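Local coordinates for protein acyl-CoA dehydrogenase FadE3 (PDB 4IV6) that belongs to the acyl-CoA dehydrogenase family of flavoproteins and binds dihydroflavine-adenine dinucleotide in pockets formed between the subunits of a tetramer, at residues L265-S268 with Q269-E272; F274-I278 with W279-S283; E349-V352 with E353-R357. One frame throughout, in Å; residues are numbered along the deposited sequence.

All three contacts are local and follow one another along the C-terminal helical domain, none nested in or crossing another. Contact 1 winds up the last turn of helix 234-270. After the short hairpin of strands 272-273 and 276-277, contact 2 closes the tight turn that leads into helix 282-310. These two neighbours touch: Arg271 O lies 3.0 Å from Ile278 N, and Ser268 O lies 3.1 Å from Trp279 N, both probable hydrogen bonds, and both contacts border the same dinucleotide. Contact 3 comes after helix 316-340, where a loop enters helix 352-364; its centre is about 16 Å from that of contact 1, and Tyr355 packs back against helix 234-270.

Contact 1 of 3, residues L265-S268 with Q269-E272; sequences LRYS and QERE. With FDA (dihydroflavine-adenine dinucleotide), chain C.
Tyr267 and Arg271 run side by side in the same direction, with Arg271 CB over one face of the phenol ring, a CH-pi contact 3.9 Å from the ring centroid. Further out, Tyr267 OH sits over one face of the guanidinium, whose plane is turned 32° from the ring. CG of Arg271 is trans to its own N (chi1 -178°) and the chain then bends at chi2, which carries the guanidinium past the hydroxyl. His341 also stacks on the Tyr267 ring. Another flank of the turn carries a salt bridge: Arg266 NH1 lies 3.1 Å from Glu270 OE1, in plane for the guanidinium but above the plane of the carboxylate. Leu265 O is gripped from opposite faces of its plane, by Ser268 OG at 2.8 Å and by Gln269 NE2 at 2.9 Å, the latter bond almost straight (170°). Arg271 N closes the turn on Tyr267 O. Arg271 NE then reaches FDA O1A at 2.8 Å and NH2 reaches FDA O2P at 2.9 Å, while NH1 bonds Pro129 O of the third subunit. A helix C-terminus thus hands an arginine to the pyrophosphate at a subunit-shared dinucleotide site.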
loop_
_atom_site.group_PDB
_atom_site.type_symbol
_atom_site.label_atom_id
_atom_site.label_comp_id
_atom_site.label_asym_id
_atom_site.label_seq_id
_atom_site.Cartn_x
_atom_site.Cartn_y
_atom_site.Cartn_z
ATOM N N LEU B 265 16.758 4.992 -12.452
ATOM C CA LEU B 265 18.020 5.215 -11.738
ATOM C C LEU B 265 18.973 6.065 -12.544
ATOM O O LEU B 265 19.574 6.996 -12.012
ATOM C CB LEU B 265 18.681 3.886 -11.425
ATOM C CG LEU B 265 20.003 3.945 -10.667
ATOM C CD1 LEU B 265 19.867 4.662 -9.337
ATOM C CD2 LEU B 265 20.470 2.513 -10.436
ATOM N N ARG B 266 19.087 5.764 -13.832
ATOM C CA ARG B 266 19.893 6.571 -14.725
ATOM C C ARG B 266 19.372 7.998 -14.793
ATOM O O ARG B 266 20.130 8.948 -14.617
ATOM C CB ARG B 266 19.930 5.992 -16.133
ATOM C CG ARG B 266 20.613 6.915 -17.138
ATOM C CD ARG B 266 20.719 6.306 -18.547
ATOM N NE ARG B 266 19.421 5.791 -19.020
ATOM C CZ ARG B 266 18.335 6.533 -19.298
ATOM N NH1 ARG B 266 18.322 7.877 -19.182
ATOM N NH2 ARG B 266 17.236 5.923 -19.717
ATOM N N TYR B 267 18.077 8.162 -15.065
ATOM C CA TYR B 267 17.529 9.513 -15.150
ATOM C C TYR B 267 17.780 10.313 -13.869
ATOM O O TYR B 267 18.051 11.493 -13.945
ATOM C CB TYR B 267 16.025 9.491 -15.420
ATOM C CG TYR B 267 15.466 10.834 -15.782
ATOM C CD1 TYR B 267 15.708 11.403 -17.040
ATOM C CD2 TYR B 267 14.689 11.545 -14.878
ATOM C CE1 TYR B 267 15.192 12.663 -17.387
ATOM C CE2 TYR B 267 14.156 12.788 -15.204
ATOM C CZ TYR B 267 14.416 13.357 -16.451
ATOM O OH TYR B 267 13.856 14.592 -16.748
ATOM N N SER B 268 17.691 9.666 -12.716
ATOM C CA SER B 268 17.822 10.337 -11.409
ATOM C C SER B 268 19.228 10.889 -11.140
ATOM O O SER B 268 19.433 11.735 -10.255
ATOM C CB SER B 268 17.446 9.397 -10.267
ATOM O OG SER B 268 18.513 8.524 -9.931
ATOM N N GLN B 269 20.182 10.410 -11.928
ATOM C CA GLN B 269 21.529 10.921 -11.901
ATOM C C GLN B 269 21.761 12.003 -12.976
ATOM O O GLN B 269 22.609 12.836 -12.806
ATOM C CB GLN B 269 22.507 9.762 -12.108
ATOM C CG GLN B 269 22.494 8.784 -10.953
ATOM C CD GLN B 269 23.178 7.482 -11.324
ATOM O OE1 GLN B 269 24.409 7.381 -11.306
ATOM N NE2 GLN B 269 22.391 6.502 -11.714
ATOM N N GLU B 270 20.997 11.978 -14.063
ATOM C CA GLU B 270 21.167 12.923 -15.147
ATOM C C GLU B 270 20.412 14.221 -14.868
ATOM O O GLU B 270 20.918 15.263 -15.112
ATOM C CB GLU B 270 20.692 12.320 -16.467
ATOM C CG GLU B 270 21.570 11.172 -16.940
ATOM C CD GLU B 270 20.982 10.421 -18.131
ATOM O OE1 GLU B 270 19.761 10.555 -18.415
ATOM O OE2 GLU B 270 21.738 9.656 -18.779
ATOM N N ARG B 271 19.190 14.133 -14.373
ATOM C CA ARG B 271 18.361 15.282 -14.098
ATOM C C ARG B 271 18.717 15.858 -12.736
ATOM O O ARG B 271 18.853 15.094 -11.756
ATOM C CB ARG B 271 16.890 14.847 -14.091
ATOM C CG ARG B 271 15.882 15.956 -13.862
ATOM C CD ARG B 271 15.900 17.011 -14.962
ATOM N NE ARG B 271 14.647 17.759 -14.999
ATOM C CZ ARG B 271 14.293 18.586 -15.976
ATOM N NH1 ARG B 271 15.096 18.823 -17.003
ATOM N NH2 ARG B 271 13.120 19.181 -15.934
ATOM N N GLU B 272 18.816 17.197 -12.683
ATOM C CA GLU B 272 19.115 17.924 -11.454
ATOM C C GLU B 272 17.999 18.926 -11.164
ATOM O O GLU B 272 17.313 19.389 -12.077
ATOM C CB GLU B 272 20.477 18.631 -11.522
ATOM C CG GLU B 272 21.643 17.687 -11.790
ATOM C CD GLU B 272 23.006 18.265 -11.445
ATOM O OE1 GLU B 272 23.084 19.400 -10.934
ATOM O OE2 GLU B 272 24.016 17.559 -11.667
HETATM P PA FDA C . 11.434 17.692 -12.245
HETATM O O1A FDA C . 12.564 17.480 -13.198
HETATM O O2A FDA C . 11.277 18.947 -11.418
HETATM O O5B FDA C . 11.406 16.473 -11.211
HETATM C C5B FDA C . 11.739 15.130 -11.589
HETATM C C4B FDA C . 11.454 14.212 -10.400
HETATM O O4B FDA C . 12.192 14.698 -9.267
HETATM C C3B FDA C . 9.991 14.231 -9.989
HETATM O O3B FDA C . 9.712 12.992 -9.377
HETATM C C2B FDA C . 9.967 15.323 -8.926
HETATM O O2B FDA C . 8.879 15.224 -8.035
HETATM C C1B FDA C . 11.288 15.088 -8.248
HETATM N N9A FDA C . 11.800 16.288 -7.611
HETATM C C8A FDA C . 12.291 17.371 -8.232
HETATM N N7A FDA C . 12.689 18.265 -7.312
HETATM C C5A FDA C . 12.454 17.740 -6.066
HETATM C C6A FDA C . 12.609 18.183 -4.670
HETATM N N6A FDA C . 13.138 19.406 -4.386
HETATM N N1A FDA C . 12.217 17.321 -3.699
HETATM C C2A FDA C . 11.691 16.114 -3.976
HETATM N N3A FDA C . 11.499 15.650 -5.236
HETATM C C4A FDA C . 11.860 16.428 -6.283
HETATM N N1 FDA C . 3.405 23.218 -17.044
HETATM C C2 FDA C . 3.026 24.470 -17.348
HETATM O O2 FDA C . 3.732 25.439 -16.959
HETATM N N3 FDA C . 1.900 24.694 -18.028
HETATM C C4 FDA C . 1.111 23.713 -18.480
HETATM O O4 FDA C . 0.105 23.979 -19.114
HETATM C C4X FDA C . 1.441 22.329 -18.199
HETATM N N5 FDA C . 0.717 21.271 -18.606
HETATM C C5X FDA C . 1.330 20.051 -18.674
HETATM C C6 FDA C . 0.816 19.026 -19.476
HETATM C C7 FDA C . 1.412 17.789 -19.526
HETATM C C7M FDA C . 0.862 16.708 -20.409
HETATM C C8 FDA C . 2.553 17.549 -18.766
HETATM C C8M FDA C . 3.258 16.238 -18.738
HETATM C C9 FDA C . 3.061 18.529 -17.960
HETATM C C9A FDA C . 2.483 19.792 -17.918
HETATM N N10 FDA C . 3.061 20.818 -17.101
HETATM C C10 FDA C . 2.686 22.138 -17.422
HETATM C "C1'" FDA C . 4.454 20.662 -16.662
HETATM C "C2'" FDA C . 4.404 20.025 -15.291
HETATM O "O2'" FDA C . 3.827 20.910 -14.321
HETATM C "C3'" FDA C . 5.827 19.566 -14.956
HETATM O "O3'" FDA C . 6.092 18.321 -15.653
HETATM C "C4'" FDA C . 5.989 19.366 -13.472
HETATM O "O4'" FDA C . 6.173 20.653 -12.918
HETATM C "C5'" FDA C . 7.203 18.528 -13.087
HETATM O "O5'" FDA C . 8.321 19.057 -13.725
HETATM P P FDA C . 9.568 18.296 -14.290
HETATM O O1P FDA C . 9.128 17.298 -15.289
HETATM O O2P FDA C . 10.450 19.406 -14.720
HETATM O O3P FDA C . 10.049 17.498 -12.982
#

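Contact 2 of 3, residues F274-I278 with W279-S283. With FDA (dihydroflavine-adenine dinucleotide), chain C.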
loop_
_atom_site.group_PDB
_atom_site.type_symbol
_atom_site.label_atom_id
_atom_site.label_comp_id
_atom_site.label_asym_id
_atom_site.label_seq_id
_atom_site.Cartn_x
_atom_site.Cartn_y
_atom_site.Cartn_z
ATOM N N PHE B 274 17.195 22.099 -7.941
ATOM C CA PHE B 274 17.556 22.778 -6.684
ATOM C C PHE B 274 19.016 22.547 -6.365
ATOM O O PHE B 274 19.367 22.390 -5.233
ATOM C CB PHE B 274 16.646 22.338 -5.529
ATOM C CG PHE B 274 15.204 22.616 -5.788
ATOM C CD1 PHE B 274 14.416 21.702 -6.460
ATOM C CD2 PHE B 274 14.649 23.837 -5.430
ATOM C CE1 PHE B 274 13.086 21.966 -6.710
ATOM C CE2 PHE B 274 13.320 24.120 -5.692
ATOM C CZ PHE B 274 12.532 23.186 -6.320
ATOM N N GLY B 275 19.861 22.492 -7.394
ATOM C CA GLY B 275 21.298 22.388 -7.196
ATOM C C GLY B 275 21.880 20.979 -7.106
ATOM O O GLY B 275 23.078 20.838 -6.892
ATOM N N LYS B 276 21.069 19.929 -7.269
ATOM C CA LYS B 276 21.630 18.571 -7.235
ATOM C C LYS B 276 20.889 17.518 -8.054
ATOM O O LYS B 276 19.731 17.717 -8.417
ATOM C CB LYS B 276 21.798 18.086 -5.804
ATOM C CG LYS B 276 20.560 18.076 -4.995
ATOM C CD LYS B 276 20.893 18.077 -3.500
ATOM C CE LYS B 276 19.610 17.827 -2.711
ATOM N NZ LYS B 276 19.826 17.438 -1.290
ATOM N N PRO B 277 21.590 16.404 -8.347
ATOM C CA PRO B 277 20.956 15.227 -8.964
ATOM C C PRO B 277 19.742 14.836 -8.143
ATOM O O PRO B 277 19.797 14.848 -6.914
ATOM C CB PRO B 277 22.044 14.147 -8.888
ATOM C CG PRO B 277 23.326 14.906 -8.863
ATOM C CD PRO B 277 23.039 16.187 -8.118
ATOM N N ILE B 278 18.646 14.554 -8.831
ATOM C CA ILE B 278 17.384 14.388 -8.151
ATOM C C ILE B 278 17.341 13.209 -7.208
ATOM O O ILE B 278 16.545 13.246 -6.265
ATOM C CB ILE B 278 16.165 14.364 -9.105
ATOM C CG1 ILE B 278 16.275 13.252 -10.151
ATOM C CG2 ILE B 278 15.964 15.720 -9.735
ATOM C CD1 ILE B 278 14.979 13.018 -10.915
ATOM N N TRP B 279 18.165 12.174 -7.424
ATOM C CA TRP B 279 18.233 11.070 -6.449
ATOM C C TRP B 279 18.606 11.533 -5.052
ATOM O O TRP B 279 18.271 10.873 -4.076
ATOM C CB TRP B 279 19.191 9.957 -6.880
ATOM C CG TRP B 279 20.672 10.257 -6.785
ATOM C CD1 TRP B 279 21.475 10.733 -7.778
ATOM C CD2 TRP B 279 21.518 10.070 -5.648
ATOM N NE1 TRP B 279 22.770 10.826 -7.351
ATOM C CE2 TRP B 279 22.830 10.421 -6.047
ATOM C CE3 TRP B 279 21.306 9.570 -4.342
ATOM C CZ2 TRP B 279 23.920 10.349 -5.177
ATOM C CZ3 TRP B 279 22.398 9.494 -3.476
ATOM C CH2 TRP B 279 23.673 9.890 -3.890
ATOM N N GLN B 280 19.284 12.670 -4.954
ATOM C CA GLN B 280 19.711 13.188 -3.666
ATOM C C GLN B 280 18.577 13.907 -2.932
ATOM O O GLN B 280 18.756 14.291 -1.784
ATOM C CB GLN B 280 20.932 14.114 -3.807
ATOM C CG GLN B 280 22.158 13.460 -4.440
ATOM C CD GLN B 280 23.356 14.375 -4.495
ATOM O OE1 GLN B 280 23.298 15.539 -4.107
ATOM N NE2 GLN B 280 24.457 13.863 -5.005
ATOM N N HIS B 281 17.432 14.119 -3.574
ATOM C CA HIS B 281 16.203 14.474 -2.808
ATOM C C HIS B 281 15.621 13.151 -2.283
ATOM O O HIS B 281 15.387 12.209 -3.071
ATOM C CB HIS B 281 15.159 15.190 -3.656
ATOM C CG HIS B 281 15.677 16.401 -4.344
ATOM N ND1 HIS B 281 16.281 17.433 -3.666
ATOM C CD2 HIS B 281 15.712 16.732 -5.651
ATOM C CE1 HIS B 281 16.678 18.343 -4.531
ATOM N NE2 HIS B 281 16.318 17.954 -5.739
ATOM N N GLN B 282 15.428 13.076 -0.972
ATOM C CA GLN B 282 14.947 11.839 -0.333
ATOM C C GLN B 282 13.672 11.295 -0.966
ATOM O O GLN B 282 13.510 10.097 -1.082
ATOM C CB GLN B 282 14.761 12.031 1.192
ATOM C CG GLN B 282 16.102 12.205 1.909
ATOM C CD GLN B 282 15.999 12.479 3.381
ATOM O OE1 GLN B 282 14.909 12.701 3.939
ATOM N NE2 GLN B 282 17.159 12.512 4.039
ATOM N N SER B 283 12.765 12.164 -1.394
ATOM C CA SER B 283 11.524 11.677 -2.001
ATOM C C SER B 283 11.811 10.806 -3.220
ATOM O O SER B 283 11.150 9.790 -3.441
ATOM C CB SER B 283 10.619 12.838 -2.405
ATOM O OG SER B 283 10.364 13.692 -1.306
HETATM P PA FDA C . 11.434 17.692 -12.245
HETATM O O1A FDA C . 12.564 17.480 -13.198
HETATM O O2A FDA C . 11.277 18.947 -11.418
HETATM O O5B FDA C . 11.406 16.473 -11.211
HETATM C C5B FDA C . 11.739 15.130 -11.589
HETATM C C4B FDA C . 11.454 14.212 -10.400
HETATM O O4B FDA C . 12.192 14.698 -9.267
HETATM C C3B FDA C . 9.991 14.231 -9.989
HETATM O O3B FDA C . 9.712 12.992 -9.377
HETATM C C2B FDA C . 9.967 15.323 -8.926
HETATM O O2B FDA C . 8.879 15.224 -8.035
HETATM C C1B FDA C . 11.288 15.088 -8.248
HETATM N N9A FDA C . 11.800 16.288 -7.611
HETATM C C8A FDA C . 12.291 17.371 -8.232
HETATM N N7A FDA C . 12.689 18.265 -7.312
HETATM C C5A FDA C . 12.454 17.740 -6.066
HETATM C C6A FDA C . 12.609 18.183 -4.670
HETATM N N6A FDA C . 13.138 19.406 -4.386
HETATM N N1A FDA C . 12.217 17.321 -3.699
HETATM C C2A FDA C . 11.691 16.114 -3.976
HETATM N N3A FDA C . 11.499 15.650 -5.236
HETATM C C4A FDA C . 11.860 16.428 -6.283
HETATM N N1 FDA C . 3.405 23.218 -17.044
HETATM C C2 FDA C . 3.026 24.470 -17.348
HETATM O O2 FDA C . 3.732 25.439 -16.959
HETATM N N3 FDA C . 1.900 24.694 -18.028
HETATM C C4 FDA C . 1.111 23.713 -18.480
HETATM O O4 FDA C . 0.105 23.979 -19.114
HETATM C C4X FDA C . 1.441 22.329 -18.199
HETATM N N5 FDA C . 0.717 21.271 -18.606
HETATM C C5X FDA C . 1.330 20.051 -18.674
HETATM C C6 FDA C . 0.816 19.026 -19.476
HETATM C C7 FDA C . 1.412 17.789 -19.526
HETATM C C7M FDA C . 0.862 16.708 -20.409
HETATM C C8 FDA C . 2.553 17.549 -18.766
HETATM C C8M FDA C . 3.258 16.238 -18.738
HETATM C C9 FDA C . 3.061 18.529 -17.960
HETATM C C9A FDA C . 2.483 19.792 -17.918
HETATM N N10 FDA C . 3.061 20.818 -17.101
HETATM C C10 FDA C . 2.686 22.138 -17.422
HETATM C "C1'" FDA C . 4.454 20.662 -16.662
HETATM C "C2'" FDA C . 4.404 20.025 -15.291
HETATM O "O2'" FDA C . 3.827 20.910 -14.321
HETATM C "C3'" FDA C . 5.827 19.566 -14.956
HETATM O "O3'" FDA C . 6.092 18.321 -15.653
HETATM C "C4'" FDA C . 5.989 19.366 -13.472
HETATM O "O4'" FDA C . 6.173 20.653 -12.918
HETATM C "C5'" FDA C . 7.203 18.528 -13.087
HETATM O "O5'" FDA C . 8.321 19.057 -13.725
HETATM P P FDA C . 9.568 18.296 -14.290
HETATM O O1P FDA C . 9.128 17.298 -15.289
HETATM O O2P FDA C . 10.450 19.406 -14.720
HETATM O O3P FDA C . 10.049 17.498 -12.982
HETATM O O HOH W 1 16.676 17.717 -1.024
#
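Lys276 lies across Gln280 and His281, its CE 3.5 Å from His281 ND1, where a single 3-10 turn links the strand 276-277 to helix 282-310 and His281 takes the N-cap position. With CG between its backbone N and carbonyl carbon (chi1 58°), the lysine chain stays extended beyond and so passes over both residues. Two backbone bonds close the turn: Gln280 N donates to Pro277 O at 3.0 Å and His281 N to Ile278 O at 3.0 Å. The lysine ammonium is held loosely within the turn, by a weak bond from NZ to Gln280 O and another weak one to a water. That water is bound more closely by His281 ND1, at 2.7 Å and at the edge of the imidazole, while NE2 on the ring is bonded to Ser273 OG; both ring nitrogens therefore have partners, which fix the rotation of the imidazole. Held this way, the ring offers one face to the adenine of the dinucleotide, FDA C6A standing 3.5 Å above its plane and toward its rim. Phe274, whose N is bonded to Asp134 OD2 of the third subunit, borders the same base. At the N-terminal end of the helix, Gln282 OE1 and Ser283 N exchange hydrogen bonds with their counterparts in the fourth subunit, and Gln282 NE2 reaches N1A of another dinucleotide. On another flank of the turn, Pro277 CB touches Trp279 CD1 at 3.6 Å, and Gln280 CG covers the middle of one indole face. Beside the adenine, close to its plane, Phe274 CD1 comes to 3.3 Å from FDA N6A.

Contact 3 of 3, residues E349-V352 with E353-R357; sequences EYDV and ERYFR
Asp351 and Tyr355 make the tight part of this helix start: the phenol ring slides beneath the loop backbone so that Asp351 O stands 3.5 Å above its plane, over the centre. The same carbonyl accepts weak bonds from Arg354 N and Tyr355 N. At the far end of the ring Tyr355 OH abuts Asp351 CB at 3.4 Å, its own polar partner being Asp263 OD2 on helix 234-270. Val352, packed on Ala337 and Val338 of helix 316-340, adds a lighter touch, CG1 to Tyr355 CD2 at 4.2 Å, and Phe356 N binds Val352 O. This is the first turn of helix 352-364 in the helical C-terminal domain of the acyl-CoA dehydrogenase fold. The other flank is looser and bridged by two waters. The Asp351 and Arg354 side chains run alongside each other, but OD1 and NH2 stay 4.0 Å apart, too far for a salt bridge; one water spans them, while Arg31 NH1 pairs with the carboxylate and Arg354 NH1 is bonded to Gly81 O. A second water lies between Tyr350 O and Glu353 OE1. Bent back at chi2 (89°), Glu353 presents its carboxylate to Arg357, which grips it side-on: NE to OE2 at 2.9 Å and NH2 to OE1 at 3.0 Å.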
loop_
_atom_site.group_PDB
_atom_site.type_symbol
_atom_site.label_atom_id
_atom_site.label_comp_id
_atom_site.label_asym_id
_atom_site.label_seq_id
_atom_site.Cartn_x
_atom_site.Cartn_y
_atom_site.Cartn_z
ATOM N N GLU B 349 8.185 9.791 -26.148
ATOM C CA GLU B 349 9.593 9.860 -26.544
ATOM C C GLU B 349 10.537 9.298 -25.474
ATOM O O GLU B 349 11.722 9.072 -25.742
ATOM C CB GLU B 349 9.984 11.306 -26.918
ATOM C CG GLU B 349 9.387 11.697 -28.265
ATOM C CD GLU B 349 9.405 13.190 -28.609
ATOM O OE1 GLU B 349 9.035 13.485 -29.768
ATOM O OE2 GLU B 349 9.737 14.065 -27.777
ATOM N N TYR B 350 9.996 9.032 -24.287
ATOM C CA TYR B 350 10.697 8.286 -23.237
ATOM C C TYR B 350 10.047 6.895 -23.142
ATOM O O TYR B 350 8.956 6.672 -23.684
ATOM C CB TYR B 350 10.608 9.037 -21.899
ATOM C CG TYR B 350 11.384 10.330 -21.907
ATOM C CD1 TYR B 350 10.950 11.406 -22.653
ATOM C CD2 TYR B 350 12.580 10.457 -21.193
ATOM C CE1 TYR B 350 11.660 12.578 -22.693
ATOM C CE2 TYR B 350 13.317 11.651 -21.227
ATOM C CZ TYR B 350 12.833 12.700 -21.981
ATOM O OH TYR B 350 13.491 13.891 -22.046
ATOM N N ASP B 351 10.729 5.957 -22.510
ATOM C CA ASP B 351 10.329 4.548 -22.562
ATOM C C ASP B 351 9.455 4.114 -21.378
ATOM O O ASP B 351 8.797 3.075 -21.448
ATOM C CB ASP B 351 11.569 3.655 -22.645
ATOM C CG ASP B 351 12.334 3.818 -23.974
ATOM O OD1 ASP B 351 11.723 4.234 -24.980
ATOM O OD2 ASP B 351 13.540 3.519 -24.000
ATOM N N VAL B 352 9.465 4.885 -20.293
ATOM C CA VAL B 352 8.802 4.456 -19.077
ATOM C C VAL B 352 7.286 4.334 -19.295
ATOM O O VAL B 352 6.654 3.515 -18.660
ATOM C CB VAL B 352 9.168 5.297 -17.818
ATOM C CG1 VAL B 352 10.608 5.026 -17.399
ATOM C CG2 VAL B 352 8.992 6.803 -18.043
ATOM N N GLU B 353 6.699 5.129 -20.188
ATOM C CA GLU B 353 5.268 5.003 -20.461
ATOM C C GLU B 353 4.938 3.665 -21.088
ATOM O O GLU B 353 3.892 3.111 -20.821
ATOM C CB GLU B 353 4.744 6.141 -21.336
ATOM C CG GLU B 353 5.248 6.140 -22.770
ATOM C CD GLU B 353 4.395 5.332 -23.743
ATOM O OE1 GLU B 353 4.956 4.794 -24.724
ATOM O OE2 GLU B 353 3.171 5.263 -23.545
ATOM N N ARG B 354 5.854 3.125 -21.889
ATOM C CA ARG B 354 5.643 1.822 -22.473
ATOM C C ARG B 354 5.662 0.727 -21.386
ATOM O O ARG B 354 4.821 -0.180 -21.415
ATOM C CB ARG B 354 6.698 1.508 -23.544
ATOM C CG ARG B 354 6.381 0.226 -24.272
ATOM C CD ARG B 354 7.562 -0.559 -24.718
ATOM N NE ARG B 354 8.787 0.169 -25.085
ATOM C CZ ARG B 354 9.990 -0.396 -24.943
ATOM N NH1 ARG B 354 10.101 -1.643 -24.432
ATOM N NH2 ARG B 354 11.082 0.250 -25.317
ATOM N N TYR B 355 6.629 0.779 -20.468
ATOM C CA TYR B 355 6.649 -0.224 -19.400
ATOM C C TYR B 355 5.368 -0.165 -18.585
ATOM O O TYR B 355 4.862 -1.189 -18.155
ATOM C CB TYR B 355 7.874 -0.102 -18.484
ATOM C CG TYR B 355 9.176 0.142 -19.205
ATOM C CD1 TYR B 355 9.540 -0.594 -20.327
ATOM C CD2 TYR B 355 10.068 1.108 -18.729
ATOM C CE1 TYR B 355 10.744 -0.354 -20.980
ATOM C CE2 TYR B 355 11.259 1.352 -19.377
ATOM C CZ TYR B 355 11.593 0.619 -20.479
ATOM O OH TYR B 355 12.806 0.868 -21.053
ATOM N N PHE B 356 4.881 1.048 -18.356
ATOM C CA PHE B 356 3.656 1.290 -17.606
ATOM C C PHE B 356 2.458 0.648 -18.333
ATOM O O PHE B 356 1.600 0.058 -17.708
ATOM C CB PHE B 356 3.473 2.809 -17.433
ATOM C CG PHE B 356 2.206 3.228 -16.739
ATOM C CD1 PHE B 356 2.111 3.213 -15.354
ATOM C CD2 PHE B 356 1.120 3.702 -17.461
ATOM C CE1 PHE B 356 0.938 3.634 -14.716
ATOM C CE2 PHE B 356 -0.037 4.117 -16.823
ATOM C CZ PHE B 356 -0.123 4.088 -15.458
ATOM N N ARG B 357 2.422 0.758 -19.655
ATOM C CA ARG B 357 1.338 0.162 -20.445
ATOM C C ARG B 357 1.471 -1.361 -20.546
ATOM O O ARG B 357 0.484 -2.038 -20.698
ATOM C CB ARG B 357 1.329 0.748 -21.873
ATOM C CG ARG B 357 0.808 2.163 -22.010
ATOM C CD ARG B 357 0.685 2.539 -23.468
ATOM N NE ARG B 357 1.988 2.703 -24.104
ATOM C CZ ARG B 357 2.566 1.850 -24.943
ATOM N NH1 ARG B 357 1.961 0.741 -25.336
ATOM N NH2 ARG B 357 3.751 2.152 -25.460
HETATM O O HOH W 2 7.622 4.715 -25.229
HETATM O O HOH W 3 11.247 2.463 -26.849
#